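Local coordinates for protein haemagglutinin I (Physarum polycephalum, PDB 3A5P) that probably binds carbohydrate as a lectin, agglutinating red blood cells through a small recognition domain with the legume lectin fold, at residues V2-Q6 with Y70-G74; N60-F66 with Q96-K101. All blocks are in the same frame, centred on the assembly; numbering follows the deposited sequence. Where two conformers were deposited one is given.

Interaction 1: residues V2-Q6 with Y70-G74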
ATOM      1  N   VAL A   2      -2.192  -6.649 -20.461  1.00 19.13           N
ATOM      2  CA  VAL A   2      -2.892  -6.275 -19.186  1.00 18.37           C
ATOM      3  C   VAL A   2      -2.981  -7.495 -18.271  1.00 18.84           C
ATOM      4  O   VAL A   2      -2.856  -8.643 -18.719  1.00 19.07           O
ATOM      5  CB  VAL A   2      -4.294  -5.641 -19.409  1.00 18.99           C
ATOM      6  CG1 VAL A   2      -4.181  -4.236 -20.083  1.00 18.84           C
ATOM      7  CG2 VAL A   2      -5.219  -6.579 -20.214  1.00 19.07           C
ATOM      8  N   TRP A   3      -3.168  -7.238 -16.977  1.00 18.81           N
ATOM      9  CA  TRP A   3      -3.058  -8.297 -15.975  1.00 18.26           C
ATOM     10  C   TRP A   3      -3.937  -7.991 -14.780  1.00 18.04           C
ATOM     11  O   TRP A   3      -4.266  -6.815 -14.495  1.00 17.14           O
ATOM     12  CB  TRP A   3      -1.597  -8.500 -15.535  1.00 18.11           C
ATOM     13  CG  TRP A   3      -0.929  -7.183 -15.209  1.00 18.15           C
ATOM     14  CD1 TRP A   3      -0.332  -6.325 -16.098  1.00 18.55           C
ATOM     15  CD2 TRP A   3      -0.846  -6.558 -13.930  1.00 17.33           C
ATOM     16  NE1 TRP A   3       0.117  -5.210 -15.447  1.00 18.69           N
ATOM     17  CE2 TRP A   3      -0.155  -5.336 -14.111  1.00 17.77           C
ATOM     18  CE3 TRP A   3      -1.267  -6.918 -12.634  1.00 16.32           C
ATOM     19  CZ2 TRP A   3       0.095  -4.451 -13.062  1.00 18.57           C
ATOM     20  CZ3 TRP A   3      -0.999  -6.046 -11.588  1.00 17.14           C
ATOM     21  CH2 TRP A   3      -0.325  -4.817 -11.812  1.00 17.38           C
ATOM     22  N   SER A   4      -4.344  -9.069 -14.116  1.00 17.43           N
ATOM     23  CA  SER A   4      -5.120  -9.004 -12.883  1.00 17.66           C
ATOM     24  C   SER A   4      -4.293  -9.606 -11.748  1.00 17.61           C
ATOM     25  O   SER A   4      -3.221 -10.185 -11.993  1.00 17.36           O
ATOM     26  CB  SER A   4      -6.442  -9.755 -13.048  1.00 18.14           C
ATOM     27  OG  SER A   4      -6.201 -11.145 -13.215  1.00 18.11           O
ATOM     28  N   VAL A   5      -4.793  -9.459 -10.514  1.00 17.60           N
ATOM     29  CA  VAL A   5      -4.171 -10.072  -9.345  1.00 17.63           C
ATOM     30  C   VAL A   5      -5.237 -10.908  -8.625  1.00 18.14           C
ATOM     31  O   VAL A   5      -6.339 -10.406  -8.312  1.00 18.44           O
ATOM     32  CB  VAL A   5      -3.566  -9.033  -8.354  1.00 17.47           C
ATOM     33  CG1 VAL A   5      -2.930  -9.752  -7.158  1.00 16.85           C
ATOM     34  CG2 VAL A   5      -2.516  -8.149  -9.053  1.00 17.84           C
ATOM     35  N   GLN A   6      -4.914 -12.184  -8.398  1.00 17.74           N
ATOM     36  CA  GLN A   6      -5.777 -13.100  -7.632  1.00 18.38           C
ATOM     37  C   GLN A   6      -5.154 -13.340  -6.269  1.00 17.74           C
ATOM     38  O   GLN A   6      -3.947 -13.480  -6.153  1.00 18.21           O
ATOM     39  CB  GLN A   6      -5.902 -14.436  -8.346  1.00 18.73           C
ATOM     40  CG  GLN A   6      -6.856 -14.394  -9.528  1.00 23.12           C
ATOM     41  CD  GLN A   6      -8.296 -14.393  -9.067  1.00 27.32           C
ATOM     42  OE1 GLN A   6      -8.695 -15.201  -8.202  1.00 30.31           O
ATOM     43  NE2 GLN A   6      -9.083 -13.479  -9.612  1.00 27.88           N
ATOM     44  N   TYR A  70       4.420 -12.831 -18.275  1.00 20.89           N
ATOM     45  CA  TYR A  70       3.196 -13.460 -18.753  1.00 21.71           C
ATOM     46  C   TYR A  70       2.998 -13.292 -20.262  1.00 22.13           C
ATOM     47  O   TYR A  70       3.582 -12.406 -20.904  1.00 21.49           O
ATOM     48  CB  TYR A  70       1.959 -12.955 -17.960  1.00 20.73           C
ATOM     49  CG  TYR A  70       1.541 -11.521 -18.244  1.00 20.81           C
ATOM     50  CD1 TYR A  70       0.604 -11.231 -19.247  1.00 20.17           C
ATOM     51  CD2 TYR A  70       2.083 -10.445 -17.514  1.00 19.21           C
ATOM     52  CE1 TYR A  70       0.210  -9.926 -19.518  1.00 20.98           C
ATOM     53  CE2 TYR A  70       1.693  -9.109 -17.786  1.00 19.12           C
ATOM     54  CZ  TYR A  70       0.757  -8.868 -18.799  1.00 19.65           C
ATOM     55  OH  TYR A  70       0.371  -7.583 -19.096  1.00 18.02           O
ATOM     56  N   GLU A  71       2.191 -14.189 -20.807  1.00 23.41           N
ATOM     57  CA  GLU A  71       1.698 -14.091 -22.165  1.00 24.62           C
ATOM     58  C   GLU A  71       0.184 -13.961 -22.073  1.00 25.18           C
ATOM     59  O   GLU A  71      -0.420 -14.370 -21.075  1.00 25.30           O
ATOM     60  CB  GLU A  71       2.064 -15.357 -22.952  1.00 24.89           C
ATOM     61  CG  GLU A  71       3.547 -15.667 -23.009  1.00 25.91           C
ATOM     62  CD  GLU A  71       4.344 -14.650 -23.821  1.00 27.90           C
ATOM     63  OE1 GLU A  71       3.732 -13.897 -24.625  1.00 29.92           O
ATOM     64  OE2 GLU A  71       5.578 -14.612 -23.641  1.00 28.04           O
ATOM     65  N   GLY A  72      -0.432 -13.412 -23.117  1.00 25.66           N
ATOM     66  CA  GLY A  72      -1.884 -13.235 -23.153  1.00 26.18           C
ATOM     67  C   GLY A  72      -2.346 -12.282 -22.061  1.00 26.17           C
ATOM     68  O   GLY A  72      -1.625 -11.343 -21.721  1.00 26.74           O
ATOM     69  N   GLY A  73      -3.531 -12.532 -21.505  1.00 25.84           N
ATOM     70  CA  GLY A  73      -4.024 -11.784 -20.351  1.00 25.27           C
ATOM     71  C   GLY A  73      -3.439 -12.370 -19.073  1.00 24.68           C
ATOM     72  O   GLY A  73      -3.751 -13.504 -18.705  1.00 24.85           O
ATOM     73  N   GLY A  74      -2.588 -11.599 -18.401  1.00 23.60           N
ATOM     74  CA  GLY A  74      -1.877 -12.067 -17.205  1.00 22.34           C
ATOM     75  C   GLY A  74      -2.732 -12.162 -15.948  1.00 21.74           C
ATOM     76  O   GLY A  74      -3.648 -11.367 -15.744  1.00 21.40           O
TER
HETATM   77  O   HOH W   1      -2.638  -8.855 -22.109  1.00 29.90           O
HETATM   78  O   HOH W   2      -6.407 -11.082 -16.134  1.00 36.24           O

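Interaction 2: residues N60-F66 with Q96-K101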
ATOM      1  N   ASN A  60       7.993  -5.246  -2.464  1.00 17.69           N
ATOM      2  CA  ASN A  60       7.631  -5.635  -1.099  1.00 17.75           C
ATOM      3  C   ASN A  60       7.910  -4.422  -0.203  1.00 18.94           C
ATOM      4  O   ASN A  60       9.062  -4.146   0.165  1.00 18.23           O
ATOM      5  CB  ASN A  60       8.428  -6.880  -0.686  1.00 18.42           C
ATOM      6  CG  ASN A  60       7.933  -7.502   0.617  1.00 18.67           C
ATOM      7  OD1 ASN A  60       6.945  -7.051   1.216  1.00 22.56           O
ATOM      8  ND2 ASN A  60       8.636  -8.538   1.066  1.00 19.56           N
ATOM      9  N   GLY A  61       6.855  -3.662   0.116  1.00 18.95           N
ATOM     10  CA  GLY A  61       7.049  -2.355   0.738  1.00 19.96           C
ATOM     11  C   GLY A  61       7.845  -1.503  -0.240  1.00 21.49           C
ATOM     12  O   GLY A  61       7.462  -1.387  -1.427  1.00 20.60           O
ATOM     13  N   ASP A  62       8.955  -0.939   0.248  1.00 21.87           N
ATOM     14  CA  ASP A  62       9.819  -0.040  -0.534  1.00 23.74           C
ATOM     15  C   ASP A  62      10.577  -0.783  -1.639  1.00 23.70           C
ATOM     16  O   ASP A  62      10.902  -0.215  -2.681  1.00 24.44           O
ATOM     17  CB  ASP A  62      10.900   0.600   0.368  1.00 24.34           C
ATOM     18  CG  ASP A  62      10.401   1.785   1.215  1.00 27.81           C
ATOM     19  OD1 ASP A  62       9.309   1.773   1.770  1.00 29.37           O
ATOM     20  OD2 ASP A  62      11.178   2.746   1.392  1.00 34.32           O
ATOM     21  N   ASP A  63      10.883  -2.044  -1.383  1.00 23.84           N
ATOM     22  CA  ASP A  63      11.932  -2.741  -2.128  1.00 24.51           C
ATOM     23  C   ASP A  63      11.450  -3.616  -3.279  1.00 23.41           C
ATOM     24  O   ASP A  63      10.456  -4.336  -3.175  1.00 22.60           O
ATOM     25  CB  ASP A  63      12.776  -3.554  -1.170  1.00 25.89           C
ATOM     26  CG  ASP A  63      13.373  -2.697  -0.070  1.00 27.60           C
ATOM     27  OD1 ASP A  63      13.863  -1.559  -0.345  1.00 31.50           O
ATOM     28  OD2 ASP A  63      13.330  -3.164   1.071  1.00 31.20           O
ATOM     29  N   ARG A  64      12.181  -3.553  -4.383  1.00 22.73           N
ATOM     30  CA  ARG A  64      11.861  -4.410  -5.501  1.00 22.65           C
ATOM     31  C   ARG A  64      12.131  -5.860  -5.104  1.00 22.69           C
ATOM     32  O   ARG A  64      13.253  -6.220  -4.718  1.00 23.29           O
ATOM     33  CB  ARG A  64      12.630  -4.004  -6.740  1.00 23.00           C
ATOM     34  CG  ARG A  64      12.049  -4.620  -7.980  1.00 25.31           C
ATOM     35  CD  ARG A  64      12.984  -4.456  -9.106  1.00 30.50           C
ATOM     36  NE  ARG A  64      12.729  -3.237  -9.845  1.00 32.14           N
ATOM     37  CZ  ARG A  64      12.415  -3.204 -11.129  1.00 30.10           C
ATOM     38  NH1 ARG A  64      12.309  -4.327 -11.809  1.00 31.63           N
ATOM     39  NH2 ARG A  64      12.222  -2.045 -11.730  1.00 29.23           N
ATOM     40  N   ALA A  65      11.079  -6.672  -5.152  1.00 21.02           N
ATOM     41  CA  ALA A  65      11.154  -8.079  -4.764  1.00 20.18           C
ATOM     42  C   ALA A  65      11.601  -8.946  -5.953  1.00 19.69           C
ATOM     43  O   ALA A  65      12.610  -9.669  -5.865  1.00 19.43           O
ATOM     44  CB  ALA A  65       9.807  -8.547  -4.221  1.00 19.79           C
ATOM     45  N   PHE A  66      10.862  -8.858  -7.056  1.00 19.32           N
ATOM     46  CA  PHE A  66      11.146  -9.613  -8.293  1.00 20.02           C
ATOM     47  C   PHE A  66      10.211  -9.170  -9.394  1.00 20.30           C
ATOM     48  O   PHE A  66       9.294  -8.375  -9.151  1.00 20.49           O
ATOM     49  CB  PHE A  66      11.029 -11.148  -8.097  1.00 19.75           C
ATOM     50  CG  PHE A  66       9.888 -11.580  -7.194  1.00 20.11           C
ATOM     51  CD1 PHE A  66       8.561 -11.557  -7.648  1.00 20.91           C
ATOM     52  CD2 PHE A  66      10.142 -12.005  -5.883  1.00 22.48           C
ATOM     53  CE1 PHE A  66       7.501 -11.953  -6.801  1.00 21.52           C
ATOM     54  CE2 PHE A  66       9.091 -12.398  -5.031  1.00 21.90           C
ATOM     55  CZ  PHE A  66       7.772 -12.377  -5.501  1.00 20.50           C
ATOM     56  N   GLN A  96       7.466 -17.327  -7.229  1.00 22.25           N
ATOM     57  CA  GLN A  96       8.491 -16.665  -6.432  1.00 22.07           C
ATOM     58  C   GLN A  96       7.943 -16.342  -5.052  1.00 21.60           C
ATOM     59  O   GLN A  96       6.772 -15.989  -4.912  1.00 21.33           O
ATOM     60  CB  GLN A  96       8.978 -15.421  -7.160  1.00 22.77           C
ATOM     61  CG  GLN A  96       9.614 -15.798  -8.507  1.00 24.63           C
ATOM     62  CD  GLN A  96      10.270 -14.650  -9.175  1.00 29.13           C
ATOM     63  OE1 GLN A  96      11.361 -14.229  -8.785  1.00 28.91           O
ATOM     64  NE2 GLN A  96       9.609 -14.114 -10.198  1.00 31.51           N
ATOM     65  N   HIS A  97       8.791 -16.492  -4.041  1.00 20.02           N
ATOM     66  CA  HIS A  97       8.386 -16.321  -2.666  1.00 19.49           C
ATOM     67  C   HIS A  97       8.868 -14.980  -2.105  1.00 18.92           C
ATOM     68  O   HIS A  97       9.958 -14.517  -2.445  1.00 19.18           O
ATOM     69  CB  HIS A  97       8.969 -17.476  -1.839  1.00 19.74           C
ATOM     70  CG  HIS A  97       8.725 -17.365  -0.370  1.00 19.14           C
ATOM     71  ND1 HIS A  97       9.630 -16.779   0.490  1.00 20.95           N
ATOM     72  CD2 HIS A  97       7.697 -17.798   0.398  1.00 18.74           C
ATOM     73  CE1 HIS A  97       9.161 -16.840   1.725  1.00 20.97           C
ATOM     74  NE2 HIS A  97       7.982 -17.446   1.696  1.00 18.87           N
ATOM     75  N   LEU A  98       8.054 -14.374  -1.240  1.00 18.84           N
ATOM     76  CA  LEU A  98       8.509 -13.307  -0.351  1.00 18.14           C
ATOM     77  C   LEU A  98       7.860 -13.482   1.021  1.00 18.25           C
ATOM     78  O   LEU A  98       6.930 -14.288   1.204  1.00 17.48           O
ATOM     79  CB  LEU A  98       8.197 -11.904  -0.938  1.00 18.71           C
ATOM     80  CG  LEU A  98       6.723 -11.523  -1.218  1.00 19.10           C
ATOM     81  CD1 LEU A  98       5.982 -11.052   0.053  1.00 17.81           C
ATOM     82  CD2 LEU A  98       6.569 -10.441  -2.336  1.00 18.38           C
ATOM     83  N   THR A  99       8.362 -12.716   1.976  1.00 18.18           N
ATOM     84  CA  THR A  99       7.746 -12.656   3.288  0.50 18.30           C
ATOM     85  C   THR A  99       7.362 -11.239   3.606  1.00 18.17           C
ATOM     86  O   THR A  99       8.134 -10.283   3.374  1.00 17.94           O
ATOM     87  CB  THR A  99       8.640 -13.202   4.408  0.50 18.60           C
ATOM     88  OG1 THR A  99       9.939 -12.604   4.326  0.50 19.51           O
ATOM     89  CG2 THR A  99       8.751 -14.696   4.289  0.50 18.36           C
ATOM     90  N   LEU A 100       6.134 -11.110   4.108  1.00 17.96           N
ATOM     91  CA  LEU A 100       5.564  -9.829   4.519  1.00 17.74           C
ATOM     92  C   LEU A 100       6.482  -9.117   5.502  1.00 18.81           C
ATOM     93  O   LEU A 100       7.097  -9.765   6.363  1.00 19.09           O
ATOM     94  CB  LEU A 100       4.190 -10.049   5.165  1.00 18.12           C
ATOM     95  CG  LEU A 100       3.097 -10.573   4.218  1.00 17.19           C
ATOM     96  CD1 LEU A 100       1.765 -10.824   4.979  1.00 16.38           C
ATOM     97  CD2 LEU A 100       2.887  -9.648   3.013  1.00 17.46           C
ATOM     98  N   LYS A 101       6.554  -7.800   5.384  1.00 18.29           N
ATOM     99  CA  LYS A 101       7.388  -6.986   6.267  1.00 19.32           C
ATOM    100  C   LYS A 101       6.517  -6.267   7.274  1.00 19.44           C
ATOM    101  O   LYS A 101       5.623  -5.492   6.893  1.00 18.40           O
ATOM    102  CB  LYS A 101       8.181  -5.978   5.437  1.00 19.95           C
ATOM    103  CG  LYS A 101       9.229  -6.640   4.590  1.00 23.04           C
ATOM    104  CD  LYS A 101       9.390  -5.944   3.249  1.00 29.20           C
ATOM    105  CE  LYS A 101      10.036  -4.608   3.376  1.00 29.51           C
ATOM    106  NZ  LYS A 101      10.851  -4.334   2.167  1.00 30.76           N
TER
HETATM  107  O   HOH W   3       5.178  -6.613   3.291  1.00 14.56           O
HETATM  108  O   HOH W   4      13.086  -5.674   1.168  1.00 51.52           O

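Interaction 1: residues V2-Q6 with Y70-G74
Tyr70 stands at roughly a right angle to Trp3 and puts its hydroxyl against the edge of the indole. Tyr70 OH lies near the indole plane, 3.3 Å from Trp3 CD1, and the two ring planes are turned 59° apart. With chi1 at 71°, Tyr70 CG sits between its own backbone N and carbonyl carbon, and the ring extends alongside the 72-74 loop, with Gly72 O at its edge, and its hydroxyl reaches Val2. There Val2 N donates to Tyr70 OH at 3.1 Å and also to a water that bridges to Gly72 O. Next to CD1, Trp3 NE1 donates to Glu44, while Arg30 makes a cation-pi contact with the ring.

Beside the rings the backbones pair. Gly74 N donates to Val2 O at 3.0 Å, and Ser4 N to Gly74 O at 2.9 Å. A second water links that same oxygen to Ser4 OG. Gly74 has no room for a side chain, since Trp3 CB and the Tyr70 ring lie on that side. Two bonds flanking Trp3 are the signature of a parallel beta bridge, here starting the pairing of strands 3-10 and 74-81 in one sheet of a legume-lectin-like beta sandwich.

Interaction 2: residues N60-F66 with Q96-K101
Across the beta sandwich, the hairpin joining strands 54-60 and 63-70 of one sheet faces edge strand 96-99 of the other. The strand segments run 8.1 Å apart at their closest, too far for backbone pairing, and side chains fill the gap.

The side chains of Phe66 and Gln96 lie antiparallel, one alongside the other. Gln96 CB sits over the centre of the phenyl face, 3.5 Å from the centroid and 6° off the normal, in a CH-pi contact; Ala65 CB lies against the opposite face, nearer the rim. A classic beta bulge sets Ala65 and Phe66 opposite Val58, which explains how neighbours in sequence can both point toward strand 96-99. The Gln96 amide, 33° from the ring plane, brings OE1 to 3.2 Å from Phe66 CB, while its NE2 donates to Gln67 O. His97 O approaches the ring edge, and Leu98 CD2 packs obliquely against Phe66 CZ.

At the hairpin's type II' turn the contact becomes polar. Asn60 CG is anti to the backbone N (chi1 -170°), which carries the amide across to the other sheet; ND2 gives a nearly straight bond to Thr99 O, 2.9 Å away and almost in the amide plane. Lys101 bends around this amide, its CD against Asn60 CG, and its ammonium reaches the turn. Lys101 NZ also forms a salt bridge with Asp62 of the second subunit, so the corner belongs to the dimer interface. Within the chain, NZ forms a salt bridge with Asp63 OD2 at 3.0 Å, the hydrogen bond within it weak, with a water bridging the same two atoms. Asn60 O is gripped from opposite faces of its plane, by Asp63 N closing the turn and by Lys101 NZ at 2.7 Å.

How the interactions relate
The two contacts lie about 19 Å apart, centre to centre, on opposite sides of the chain's centre, and both involve the same pair of sheets. Along the chain their segments alternate: 2-6, 60-66, 70-74, then 96-101. Strand 63-70 connects them, beginning within interaction 2 and ending at Tyr70 in interaction 1, where the chain leaves the five-stranded sheet for strand 74-81 of the four-stranded one. Interaction 1 therefore joins the chain start to the crossover between sheets, and interaction 2 packs the sheets' facing edges near the C-terminus, beside the second subunit. Together they involve both outer strands of the four-stranded sheet, 3-10 and 96-99.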